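Local coordinates for mitogen-activated protein kinase, putative (Map kinase-like protein) (Leishmania major, PDB 3PG1), which probably phosphorylates serine and threonine residues of target proteins using ATP, as a parasite member of the MAP kinase family, at residues Ser22-Gln27 / Ile47-Lys52; Leu204-Lys209 / Asp268-Ser273; Cys222-Met227 / Leu294-Lys299. One frame throughout, in Å; residues are numbered along the deposited sequence.

Contact 1: Ser22-Gln27 / Ile47-Lys52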
ATOM      1  N   SER A  22       5.116  -4.283  29.585  1.00 71.75           N
ATOM      2  CA  SER A  22       4.683  -4.739  28.257  1.00 69.13           C
ATOM      3  C   SER A  22       4.962  -6.235  28.028  1.00 74.65           C
ATOM      4  O   SER A  22       5.937  -6.771  28.586  1.00 75.57           O
ATOM      5  CB  SER A  22       5.328  -3.894  27.159  1.00 69.25           C
ATOM      6  OG  SER A  22       6.331  -4.594  26.439  1.00 72.85           O
ATOM      7  N   PRO A  23       4.131  -6.924  27.205  1.00 70.76           N
ATOM      8  CA  PRO A  23       4.368  -8.363  26.966  1.00 72.69           C
ATOM      9  C   PRO A  23       5.457  -8.659  25.921  1.00 77.55           C
ATOM     10  O   PRO A  23       5.590  -9.810  25.489  1.00 80.57           O
ATOM     11  CB  PRO A  23       2.992  -8.863  26.504  1.00 73.14           C
ATOM     12  CG  PRO A  23       2.385  -7.688  25.816  1.00 74.34           C
ATOM     13  CD  PRO A  23       2.909  -6.454  26.514  1.00 70.02           C
ATOM     14  N   TYR A  24       6.242  -7.636  25.537  1.00 70.83           N
ATOM     15  CA  TYR A  24       7.253  -7.728  24.489  1.00 69.84           C
ATOM     16  C   TYR A  24       8.693  -7.889  24.917  1.00 77.13           C
ATOM     17  O   TYR A  24       9.084  -7.484  26.010  1.00 79.17           O
ATOM     18  CB  TYR A  24       7.110  -6.557  23.489  1.00 67.94           C
ATOM     19  CG  TYR A  24       5.695  -6.392  22.983  1.00 67.69           C
ATOM     20  CD1 TYR A  24       5.172  -7.254  22.025  1.00 68.33           C
ATOM     21  CD2 TYR A  24       4.859  -5.410  23.507  1.00 67.61           C
ATOM     22  CE1 TYR A  24       3.854  -7.137  21.592  1.00 67.71           C
ATOM     23  CE2 TYR A  24       3.543  -5.279  23.079  1.00 66.66           C
ATOM     24  CZ  TYR A  24       3.041  -6.147  22.124  1.00 72.70           C
ATOM     25  OH  TYR A  24       1.738  -6.026  21.704  1.00 71.43           O
ATOM     26  N   THR A  25       9.480  -8.493  24.023  1.00 75.34           N
ATOM     27  CA  THR A  25      10.917  -8.701  24.155  1.00 78.21           C
ATOM     28  C   THR A  25      11.537  -8.142  22.869  1.00 83.07           C
ATOM     29  O   THR A  25      11.341  -8.725  21.799  1.00 82.19           O
ATOM     30  CB  THR A  25      11.243 -10.195  24.401  1.00 85.04           C
ATOM     31  OG1 THR A  25      10.523 -10.665  25.543  1.00 83.23           O
ATOM     32  CG2 THR A  25      12.739 -10.446  24.591  1.00 84.71           C
ATOM     33  N   VAL A  26      12.223  -6.989  22.969  1.00 81.09           N
ATOM     34  CA  VAL A  26      12.884  -6.313  21.839  1.00 81.14           C
ATOM     35  C   VAL A  26      14.159  -7.101  21.498  1.00 89.45           C
ATOM     36  O   VAL A  26      15.103  -7.110  22.286  1.00 90.82           O
ATOM     37  CB  VAL A  26      13.191  -4.819  22.133  1.00 83.89           C
ATOM     38  CG1 VAL A  26      13.697  -4.103  20.887  1.00 82.50           C
ATOM     39  CG2 VAL A  26      11.980  -4.103  22.713  1.00 82.20           C
ATOM     40  N   GLN A  27      14.164  -7.776  20.340  1.00 87.55           N
ATOM     41  CA  GLN A  27      15.277  -8.617  19.911  1.00 90.31           C
ATOM     42  C   GLN A  27      16.344  -7.879  19.112  1.00 97.05           C
ATOM     43  O   GLN A  27      17.527  -7.985  19.443  1.00 99.44           O
ATOM     44  CB  GLN A  27      14.773  -9.846  19.136  1.00 91.90           C
ATOM     45  CG  GLN A  27      14.119 -10.918  20.005  1.00103.34           C
ATOM     46  CD  GLN A  27      13.759 -12.157  19.215  1.00121.61           C
ATOM     47  OE1 GLN A  27      13.145 -12.096  18.141  1.00110.58           O
ATOM     48  NE2 GLN A  27      14.128 -13.319  19.740  1.00119.78           N
ATOM     49  N   ILE A  47       5.112 -15.010  18.750  1.00 83.48           N
ATOM     50  CA  ILE A  47       4.842 -14.403  17.438  1.00 79.68           C
ATOM     51  C   ILE A  47       5.682 -13.128  17.171  1.00 79.14           C
ATOM     52  O   ILE A  47       5.611 -12.172  17.953  1.00 76.59           O
ATOM     53  CB  ILE A  47       3.328 -14.185  17.186  1.00 80.73           C
ATOM     54  N   PRO A  48       6.485 -13.114  16.073  1.00 74.84           N
ATOM     55  CA  PRO A  48       7.323 -11.932  15.772  1.00 72.42           C
ATOM     56  C   PRO A  48       6.524 -10.674  15.455  1.00 69.18           C
ATOM     57  O   PRO A  48       5.540 -10.716  14.691  1.00 65.49           O
ATOM     58  CB  PRO A  48       8.160 -12.378  14.564  1.00 75.70           C
ATOM     59  CG  PRO A  48       8.075 -13.891  14.560  1.00 83.48           C
ATOM     60  CD  PRO A  48       6.697 -14.182  15.073  1.00 78.27           C
ATOM     61  N   VAL A  49       6.944  -9.553  16.065  1.00 62.22           N
ATOM     62  CA  VAL A  49       6.302  -8.244  15.902  1.00 57.87           C
ATOM     63  C   VAL A  49       7.297  -7.159  15.529  1.00 60.05           C
ATOM     64  O   VAL A  49       8.496  -7.274  15.803  1.00 59.26           O
ATOM     65  CB  VAL A  49       5.424  -7.809  17.121  1.00 61.17           C
ATOM     66  CG1 VAL A  49       4.182  -8.692  17.278  1.00 60.78           C
ATOM     67  CG2 VAL A  49       6.229  -7.753  18.427  1.00 62.84           C
ATOM     68  N   ALA A  50       6.786  -6.113  14.873  1.00 54.98           N
ATOM     69  CA  ALA A  50       7.530  -4.923  14.514  1.00 54.66           C
ATOM     70  C   ALA A  50       7.011  -3.858  15.488  1.00 58.16           C
ATOM     71  O   ALA A  50       5.798  -3.628  15.584  1.00 55.24           O
ATOM     72  CB  ALA A  50       7.229  -4.526  13.067  1.00 53.86           C
ATOM     73  N   ILE A  51       7.913  -3.275  16.277  1.00 56.61           N
ATOM     74  CA  ILE A  51       7.509  -2.260  17.252  1.00 56.69           C
ATOM     75  C   ILE A  51       8.042  -0.884  16.860  1.00 61.44           C
ATOM     76  O   ILE A  51       9.254  -0.623  16.945  1.00 62.05           O
ATOM     77  CB  ILE A  51       7.821  -2.646  18.719  1.00 61.22           C
ATOM     78  CG1 ILE A  51       7.199  -4.032  19.083  1.00 61.99           C
ATOM     79  CG2 ILE A  51       7.335  -1.542  19.674  1.00 61.41           C
ATOM     80  CD1 ILE A  51       7.958  -4.820  20.177  1.00 72.44           C
ATOM     81  N   LYS A  52       7.114  -0.013  16.426  1.00 56.24           N
ATOM     82  CA  LYS A  52       7.401   1.360  16.030  1.00 55.81           C
ATOM     83  C   LYS A  52       7.202   2.291  17.218  1.00 60.14           C
ATOM     84  O   LYS A  52       6.177   2.225  17.902  1.00 58.36           O
ATOM     85  CB  LYS A  52       6.522   1.785  14.837  1.00 57.04           C
ATOM     86  CG  LYS A  52       6.941   3.116  14.205  1.00 72.94           C
ATOM     87  CD  LYS A  52       6.031   3.472  13.038  1.00 81.23           C
ATOM     88  CE  LYS A  52       6.128   4.921  12.627  1.00 91.86           C
ATOM     89  NZ  LYS A  52       5.157   5.253  11.544  1.00 94.35           N
TER
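The backbone N of Y24 donates to S22 OG at 3.2 Å, with an N-H...O angle of 160°. This closes an ST turn just before strand 25-33, the first strand of the antiparallel sheet in the kinase N-lobe. The phenol oxygen is held separately, by a hydrogen bond from Y24 OH to D96. The Y24 side chain lies across the sheet and meets strand 48-54, two strands over. Two aliphatic side chains meet it there. I51 touches the root of the tyrosine, with CD1 3.8 Å from Y24 CB and 3.9 Å from Y24 CG. V49 lies farther out and crosses the tyrosine at about a right angle. The V49 and I51 methyls come to the ring obliquely, on the side away from P23 CG. Y24 CG stands opposite its own carbonyl carbon (chi1 -50°), which swings the ring toward this strand. P23 CG sits 3.8 Å above one ring face, and V112 of strand 108-114 touches both Y24 and V49. V49 and I51 belong to the VAIK sequence, whose lysine is K52; in related kinases this lysine contacts ATP phosphates. V49 CG2 packs 3.8 Å from Y24 CD1 and 4.0 Å from Y24 CE1.

Contact 2: Leu204-Lys209 / Asp268-Ser273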
ATOM      1  N   LEU A 204      -2.002   8.980 -12.927  1.00 24.80           N
ATOM      2  CA  LEU A 204      -1.096   9.536 -11.888  1.00 26.34           C
ATOM      3  C   LEU A 204       0.175  10.057 -12.537  1.00 29.58           C
ATOM      4  O   LEU A 204       0.727  11.062 -12.088  1.00 29.52           O
ATOM      5  CB  LEU A 204      -0.734   8.504 -10.804  1.00 26.97           C
ATOM      6  CG  LEU A 204      -1.923   8.015  -9.903  1.00 30.44           C
ATOM      7  CD1 LEU A 204      -1.428   7.049  -8.897  1.00 28.47           C
ATOM      8  CD2 LEU A 204      -2.578   9.211  -9.127  1.00 33.86           C
ATOM      9  N   VAL A 205       0.655   9.387 -13.613  1.00 26.70           N
ATOM     10  CA  VAL A 205       1.876   9.868 -14.315  1.00 25.99           C
ATOM     11  C   VAL A 205       1.535  11.267 -14.890  1.00 31.18           C
ATOM     12  O   VAL A 205       2.396  12.147 -14.933  1.00 32.24           O
ATOM     13  CB  VAL A 205       2.315   8.874 -15.456  1.00 27.51           C
ATOM     14  CG1 VAL A 205       3.478   9.458 -16.292  1.00 27.30           C
ATOM     15  CG2 VAL A 205       2.678   7.472 -14.887  1.00 26.09           C
ATOM     16  N   MET A 206       0.270  11.447 -15.358  1.00 27.65           N
ATOM     17  CA  MET A 206      -0.199  12.727 -15.914  1.00 27.12           C
ATOM     18  C   MET A 206      -0.754  13.679 -14.842  1.00 32.96           C
ATOM     19  O   MET A 206      -1.397  14.683 -15.170  1.00 33.94           O
ATOM     20  CB  MET A 206      -1.162  12.501 -17.071  1.00 28.68           C
ATOM     21  CG  MET A 206      -0.531  11.689 -18.215  1.00 31.02           C
ATOM     22  SD  MET A 206      -1.628  11.557 -19.642  1.00 33.79           S
ATOM     23  CE  MET A 206      -2.992  10.555 -18.948  1.00 30.19           C
ATOM     24  N   GLN A 207      -0.473  13.379 -13.564  1.00 31.91           N
ATOM     25  CA  GLN A 207      -0.784  14.251 -12.418  1.00 33.33           C
ATOM     26  C   GLN A 207      -2.236  14.715 -12.353  1.00 36.58           C
ATOM     27  O   GLN A 207      -2.501  15.834 -11.916  1.00 36.78           O
ATOM     28  CB  GLN A 207       0.180  15.493 -12.424  1.00 36.72           C
ATOM     29  CG  GLN A 207       1.654  15.123 -12.405  1.00 48.57           C
ATOM     30  CD  GLN A 207       2.589  16.202 -12.934  1.00 69.68           C
ATOM     31  OE1 GLN A 207       2.200  17.180 -13.620  1.00 53.78           O
ATOM     32  NE2 GLN A 207       3.866  16.006 -12.650  1.00 61.71           N
ATOM     33  N   PHE A 208      -3.177  13.868 -12.793  1.00 30.90           N
ATOM     34  CA  PHE A 208      -4.603  14.193 -12.724  1.00 30.54           C
ATOM     35  C   PHE A 208      -5.081  14.230 -11.263  1.00 33.05           C
ATOM     36  O   PHE A 208      -4.894  13.282 -10.497  1.00 31.83           O
ATOM     37  CB  PHE A 208      -5.416  13.182 -13.529  1.00 30.86           C
ATOM     38  CG  PHE A 208      -6.891  13.470 -13.639  1.00 32.22           C
ATOM     39  CD1 PHE A 208      -7.345  14.677 -14.168  1.00 36.58           C
ATOM     40  CD2 PHE A 208      -7.829  12.495 -13.319  1.00 32.94           C
ATOM     41  CE1 PHE A 208      -8.721  14.919 -14.334  1.00 37.24           C
ATOM     42  CE2 PHE A 208      -9.210  12.757 -13.455  1.00 36.61           C
ATOM     43  CZ  PHE A 208      -9.639  13.973 -13.944  1.00 34.22           C
ATOM     44  N   LYS A 209      -5.688  15.333 -10.876  1.00 31.37           N
ATOM     45  CA  LYS A 209      -6.156  15.488  -9.495  1.00 32.86           C
ATOM     46  C   LYS A 209      -7.421  14.633  -9.205  1.00 34.06           C
ATOM     47  O   LYS A 209      -7.700  14.333  -8.047  1.00 35.01           O
ATOM     48  CB  LYS A 209      -6.418  16.980  -9.186  1.00 37.69           C
ATOM     49  CG  LYS A 209      -7.427  17.656 -10.110  1.00 65.34           C
ATOM     50  CD  LYS A 209      -8.596  18.277  -9.358  1.00 81.59           C
ATOM     51  CE  LYS A 209      -9.261  19.384 -10.152  1.00 93.44           C
ATOM     52  NZ  LYS A 209      -9.842  18.902 -11.437  1.00100.91           N
ATOM     53  N   ASP A 268       0.123  20.028 -21.693  1.00 38.38           N
ATOM     54  CA  ASP A 268       1.105  20.842 -22.403  1.00 38.47           C
ATOM     55  C   ASP A 268       2.395  20.056 -22.665  1.00 40.58           C
ATOM     56  O   ASP A 268       3.012  20.259 -23.700  1.00 42.03           O
ATOM     57  CB  ASP A 268       1.386  22.138 -21.645  1.00 41.96           C
ATOM     58  CG  ASP A 268       0.282  23.181 -21.757  1.00 56.17           C
ATOM     59  OD1 ASP A 268      -0.454  23.171 -22.785  1.00 57.06           O
ATOM     60  OD2 ASP A 268       0.188  24.042 -20.848  1.00 54.84           O
ATOM     61  N   TYR A 269       2.793  19.159 -21.757  1.00 34.79           N
ATOM     62  CA  TYR A 269       3.992  18.341 -21.989  1.00 36.03           C
ATOM     63  C   TYR A 269       3.794  17.432 -23.218  1.00 39.62           C
ATOM     64  O   TYR A 269       4.727  17.181 -23.958  1.00 37.76           O
ATOM     65  CB  TYR A 269       4.262  17.383 -20.794  1.00 34.83           C
ATOM     66  CG  TYR A 269       4.641  18.016 -19.464  1.00 35.09           C
ATOM     67  CD1 TYR A 269       5.255  19.266 -19.407  1.00 36.65           C
ATOM     68  CD2 TYR A 269       4.433  17.335 -18.267  1.00 34.58           C
ATOM     69  CE1 TYR A 269       5.608  19.843 -18.189  1.00 36.22           C
ATOM     70  CE2 TYR A 269       4.799  17.895 -17.042  1.00 35.85           C
ATOM     71  CZ  TYR A 269       5.397  19.145 -17.011  1.00 39.42           C
ATOM     72  OH  TYR A 269       5.751  19.702 -15.807  1.00 39.82           O
ATOM     73  N   LEU A 270       2.575  16.919 -23.365  1.00 38.44           N
ATOM     74  CA  LEU A 270       2.191  15.964 -24.414  0.50 38.57           C
ATOM     75  C   LEU A 270       1.612  16.628 -25.663  1.00 48.68           C
ATOM     76  O   LEU A 270       1.222  15.925 -26.603  1.00 49.83           O
ATOM     77  CB  LEU A 270       1.175  14.962 -23.822  0.50 35.79           C
ATOM     78  CG  LEU A 270       1.666  14.094 -22.665  0.50 37.43           C
ATOM     79  CD1 LEU A 270       0.504  13.577 -21.854  0.50 36.53           C
ATOM     80  CD2 LEU A 270       2.553  12.953 -23.151  0.50 37.77           C
ATOM     81  N   ARG A 271       1.575  17.978 -25.679  1.00 50.36           N
ATOM     82  CA  ARG A 271       1.033  18.832 -26.745  1.00 54.27           C
ATOM     83  C   ARG A 271       1.488  18.491 -28.168  1.00 64.11           C
ATOM     84  O   ARG A 271       0.648  18.395 -29.069  1.00 65.78           O
ATOM     85  CB  ARG A 271       1.271  20.309 -26.406  1.00 56.48           C
ATOM     86  CG  ARG A 271       0.391  21.314 -27.149  1.00 69.40           C
ATOM     87  CD  ARG A 271       0.650  22.744 -26.691  1.00 80.41           C
ATOM     88  NE  ARG A 271       1.889  23.301 -27.246  1.00 92.52           N
ATOM     89  CZ  ARG A 271       3.061  23.321 -26.613  1.00101.27           C
ATOM     90  NH1 ARG A 271       3.180  22.804 -25.395  1.00 80.09           N
ATOM     91  NH2 ARG A 271       4.130  23.847 -27.204  1.00 83.09           N
ATOM     92  N   ASN A 272       2.798  18.308 -28.366  1.00 62.25           N
ATOM     93  CA  ASN A 272       3.363  17.996 -29.683  1.00 63.65           C
ATOM     94  C   ASN A 272       3.730  16.518 -29.801  1.00 68.81           C
ATOM     95  O   ASN A 272       4.446  16.139 -30.729  1.00 69.43           O
ATOM     96  CB  ASN A 272       4.555  18.916 -30.030  1.00 59.01           C
ATOM     97  CG  ASN A 272       4.292  20.400 -29.876  1.00 80.04           C
ATOM     98  OD1 ASN A 272       4.919  21.075 -29.052  1.00 76.37           O
ATOM     99  ND2 ASN A 272       3.400  20.959 -30.694  1.00 70.85           N
ATOM    100  N   SER A 273       3.219  15.679 -28.887  1.00 65.79           N
ATOM    101  CA  SER A 273       3.503  14.247 -28.934  1.00 66.30           C
ATOM    102  C   SER A 273       2.723  13.584 -30.058  1.00 76.24           C
ATOM    103  O   SER A 273       1.483  13.577 -30.050  1.00 76.64           O
ATOM    104  CB  SER A 273       3.224  13.557 -27.597  1.00 64.95           C
ATOM    105  OG  SER A 273       4.245  13.807 -26.645  1.00 69.72           O
TER
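M206 and L270 make the close part of this contact, and Q207 and Y269 the loose part. The first segment ends the short helix 202-205 of the APE motif. The second ends helix 264-269, in a region consistent with the MAP kinase insert of the C-lobe. M206 SD lies 3.7 Å from L270 CD1, and the two side chains cross at about a right angle. L270 was deposited in two conformers; this distance is for the one described and is less certain for that reason. The M206 chain runs out extended and then bends at its last torsion (chi3 -66°), which turns CE aside and presents the sulfur to the leucine. V258 of helix 255-260 touches both side chains. A backbone hydrogen bond joins M206 to S263, just before helix 264-269. The outer part is more exposed. Q207 has positive phi and is the C' residue of the Schellman motif that ends helix 202-205; Q207 N bonds to L204 O at 3.0 Å. Its amide only approaches the Y269 ring, whose edge-to-face partner is F239. The nearest pair on this solvent side is Q207 OE1 and Y269 CE2, 4.4 Å apart.

Contact 3: Cys222-Met227 / Leu294-Lys299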
ATOM      1  N   CYS A 222       0.141  -4.421 -13.155  1.00 23.29           N
ATOM      2  CA  CYS A 222       1.608  -4.357 -13.282  1.00 25.12           C
ATOM      3  C   CYS A 222       2.222  -5.463 -12.431  1.00 29.20           C
ATOM      4  O   CYS A 222       3.117  -6.143 -12.889  1.00 27.32           O
ATOM      5  CB  CYS A 222       2.129  -2.987 -12.853  1.00 24.91           C
ATOM      6  SG  CYS A 222       1.745  -1.666 -14.032  1.00 26.82           S
ATOM      7  N   VAL A 223       1.726  -5.639 -11.197  1.00 28.68           N
ATOM      8  CA  VAL A 223       2.226  -6.683 -10.285  1.00 28.79           C
ATOM      9  C   VAL A 223       1.979  -8.074 -10.873  1.00 31.55           C
ATOM     10  O   VAL A 223       2.895  -8.894 -10.900  1.00 30.38           O
ATOM     11  CB  VAL A 223       1.651  -6.524  -8.852  1.00 31.52           C
ATOM     12  CG1 VAL A 223       1.948  -7.771  -7.977  1.00 30.68           C
ATOM     13  CG2 VAL A 223       2.210  -5.259  -8.193  1.00 31.24           C
ATOM     14  N   MET A 224       0.774  -8.296 -11.427  1.00 28.32           N
ATOM     15  CA  MET A 224       0.402  -9.585 -12.038  1.00 25.97           C
ATOM     16  C   MET A 224       1.388  -9.943 -13.179  1.00 30.31           C
ATOM     17  O   MET A 224       1.967 -11.020 -13.152  1.00 28.36           O
ATOM     18  CB  MET A 224      -1.033  -9.531 -12.563  1.00 26.05           C
ATOM     19  CG  MET A 224      -1.508 -10.880 -13.052  1.00 26.97           C
ATOM     20  SD  MET A 224      -3.284 -10.981 -13.226  1.00 27.97           S
ATOM     21  CE  MET A 224      -3.396 -12.566 -14.143  1.00 25.30           C
ATOM     22  N   ALA A 225       1.574  -9.042 -14.160  1.00 28.85           N
ATOM     23  CA  ALA A 225       2.526  -9.260 -15.288  1.00 31.05           C
ATOM     24  C   ALA A 225       3.954  -9.510 -14.782  1.00 32.51           C
ATOM     25  O   ALA A 225       4.684 -10.374 -15.302  1.00 32.97           O
ATOM     26  CB  ALA A 225       2.506  -8.049 -16.229  1.00 30.99           C
ATOM     27  N   GLU A 226       4.327  -8.816 -13.713  1.00 28.89           N
ATOM     28  CA  GLU A 226       5.657  -8.942 -13.147  1.00 31.32           C
ATOM     29  C   GLU A 226       5.883 -10.314 -12.526  1.00 36.19           C
ATOM     30  O   GLU A 226       7.000 -10.818 -12.572  1.00 35.83           O
ATOM     31  CB  GLU A 226       5.919  -7.844 -12.120  1.00 32.44           C
ATOM     32  CG  GLU A 226       7.383  -7.791 -11.660  1.00 36.12           C
ATOM     33  CD  GLU A 226       7.721  -6.589 -10.800  1.00 43.91           C
ATOM     34  OE1 GLU A 226       6.999  -5.564 -10.854  1.00 36.92           O
ATOM     35  OE2 GLU A 226       8.695  -6.690 -10.033  1.00 37.74           O
ATOM     36  N   MET A 227       4.838 -10.924 -11.948  1.00 31.11           N
ATOM     37  CA  MET A 227       5.023 -12.251 -11.355  1.00 31.73           C
ATOM     38  C   MET A 227       5.240 -13.285 -12.455  1.00 36.63           C
ATOM     39  O   MET A 227       5.917 -14.277 -12.217  1.00 38.02           O
ATOM     40  CB  MET A 227       3.808 -12.638 -10.483  1.00 32.47           C
ATOM     41  CG  MET A 227       3.860 -12.025  -9.095  1.00 35.08           C
ATOM     42  SD  MET A 227       2.620 -12.689  -7.955  1.00 37.16           S
ATOM     43  CE  MET A 227       1.236 -11.874  -8.542  1.00 30.54           C
ATOM     44  N   LEU A 294      -4.064 -13.588 -19.590  1.00 31.68           N
ATOM     45  CA  LEU A 294      -3.759 -12.430 -20.439  1.00 30.23           C
ATOM     46  C   LEU A 294      -4.947 -11.495 -20.591  1.00 31.91           C
ATOM     47  O   LEU A 294      -4.751 -10.291 -20.632  1.00 30.59           O
ATOM     48  CB  LEU A 294      -3.294 -12.841 -21.840  1.00 31.46           C
ATOM     49  CG  LEU A 294      -1.865 -13.313 -21.960  1.00 38.77           C
ATOM     50  CD1 LEU A 294      -1.636 -13.905 -23.354  1.00 41.50           C
ATOM     51  CD2 LEU A 294      -0.885 -12.174 -21.655  1.00 39.30           C
ATOM     52  N   ASP A 295      -6.142 -12.076 -20.769  1.00 30.02           N
ATOM     53  CA  ASP A 295      -7.405 -11.377 -20.907  1.00 29.42           C
ATOM     54  C   ASP A 295      -7.624 -10.493 -19.672  1.00 28.39           C
ATOM     55  O   ASP A 295      -7.937  -9.318 -19.816  1.00 25.07           O
ATOM     56  CB  ASP A 295      -8.561 -12.368 -21.082  1.00 31.57           C
ATOM     57  CG  ASP A 295      -9.874 -11.642 -21.292  1.00 38.88           C
ATOM     58  OD1 ASP A 295     -10.069 -11.078 -22.396  1.00 39.72           O
ATOM     59  OD2 ASP A 295     -10.639 -11.505 -20.309  1.00 31.09           O
ATOM     60  N   LEU A 296      -7.399 -11.037 -18.462  1.00 24.29           N
ATOM     61  CA  LEU A 296      -7.548 -10.217 -17.260  1.00 23.51           C
ATOM     62  C   LEU A 296      -6.468  -9.116 -17.173  1.00 27.20           C
ATOM     63  O   LEU A 296      -6.797  -7.952 -16.942  1.00 24.72           O
ATOM     64  CB  LEU A 296      -7.540 -11.099 -15.994  1.00 23.63           C
ATOM     65  CG  LEU A 296      -7.510 -10.318 -14.654  1.00 24.30           C
ATOM     66  CD1 LEU A 296      -8.775  -9.359 -14.523  1.00 23.10           C
ATOM     67  CD2 LEU A 296      -7.432 -11.317 -13.459  1.00 21.01           C
ATOM     68  N   ILE A 297      -5.198  -9.458 -17.404  1.00 26.03           N
ATOM     69  CA  ILE A 297      -4.118  -8.447 -17.379  1.00 24.57           C
ATOM     70  C   ILE A 297      -4.452  -7.298 -18.316  1.00 24.86           C
ATOM     71  O   ILE A 297      -4.298  -6.144 -17.932  1.00 22.96           O
ATOM     72  CB  ILE A 297      -2.743  -9.077 -17.776  1.00 28.82           C
ATOM     73  CG1 ILE A 297      -2.252 -10.016 -16.687  1.00 28.94           C
ATOM     74  CG2 ILE A 297      -1.679  -7.973 -18.084  1.00 27.32           C
ATOM     75  CD1 ILE A 297      -1.075 -10.963 -17.156  1.00 28.46           C
ATOM     76  N   ALA A 298      -4.884  -7.603 -19.545  1.00 25.18           N
ATOM     77  CA  ALA A 298      -5.204  -6.538 -20.551  1.00 26.24           C
ATOM     78  C   ALA A 298      -6.352  -5.636 -20.031  1.00 26.39           C
ATOM     79  O   ALA A 298      -6.340  -4.431 -20.246  1.00 26.00           O
ATOM     80  CB  ALA A 298      -5.622  -7.193 -21.874  1.00 28.07           C
ATOM     81  N   LYS A 299      -7.309  -6.219 -19.322  1.00 23.87           N
ATOM     82  CA  LYS A 299      -8.421  -5.430 -18.729  1.00 21.33           C
ATOM     83  C   LYS A 299      -8.025  -4.573 -17.557  1.00 24.12           C
ATOM     84  O   LYS A 299      -8.591  -3.508 -17.358  1.00 23.57           O
ATOM     85  CB  LYS A 299      -9.583  -6.333 -18.405  1.00 21.69           C
ATOM     86  CG  LYS A 299     -10.240  -6.831 -19.715  1.00 23.35           C
ATOM     87  CD  LYS A 299     -11.162  -8.030 -19.500  1.00 22.69           C
ATOM     88  CE  LYS A 299     -11.729  -8.410 -20.875  1.00 29.93           C
ATOM     89  NZ  LYS A 299     -12.535  -9.677 -20.814  1.00 29.76           N
TER
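Two helices of the kinase C-lobe pack here: M224 and A225 on helix 214-229, the αF helix of the fold, against L296 and I297 on helix 291-300, which corresponds to αH. The segments run roughly antiparallel, at 143°, with axes 9.8 Å apart. M224 and I297 carry most of the contact. M224 CG is turned opposite the backbone N (chi1 -173°) and the chain stays extended, so the thioether is laid against the facing helix. I297 crosses it obliquely and lies alongside the outer chain from CG through SD to CE. I297 CG1 is 3.7 Å from M224 SD and 3.8 Å from both M224 CG and M224 CE. L296 comes in at about a right angle, its CD2 4.2 Å from M224 SD. The backbones come nearest at A225 and I297, whose CD1 reaches to 4.4 Å from A225 CA. All four residues are buried. M140 of helix 133-152 touches M224, W282 touches I297, and Y319 touches both M224 and L296. Away from the interface, helix 291-300 carries a salt bridge between D295 and K299, one turn apart. D295 OD2 also takes a hydrogen bond from H317, and its syn lone pair receives K299 NZ at 2.7 Å.

How the contacts relate
The three contacts lie in one protein kinase domain and are divided between its two lobes. Contact 1 belongs to the N-lobe sheet; contacts 2 and 3 belong to the helical C-lobe, on the opposite side of the chain's centre. The centre of contact 1 is 46 Å from that of contact 2 and 37 Å from that of contact 3. Nearest atoms are about 22 Å apart in both cases. The cleft where kinases bind ATP lies between the lobes. K52, in segment 47-52, probably faces this cleft, as the VAIK lysine does in related kinases. Contacts 2 and 3 have centres 24 Å apart and nearest atoms about 9 Å apart. Their segments alternate along the chain, and helix 214-229 directly follows helix 202-205.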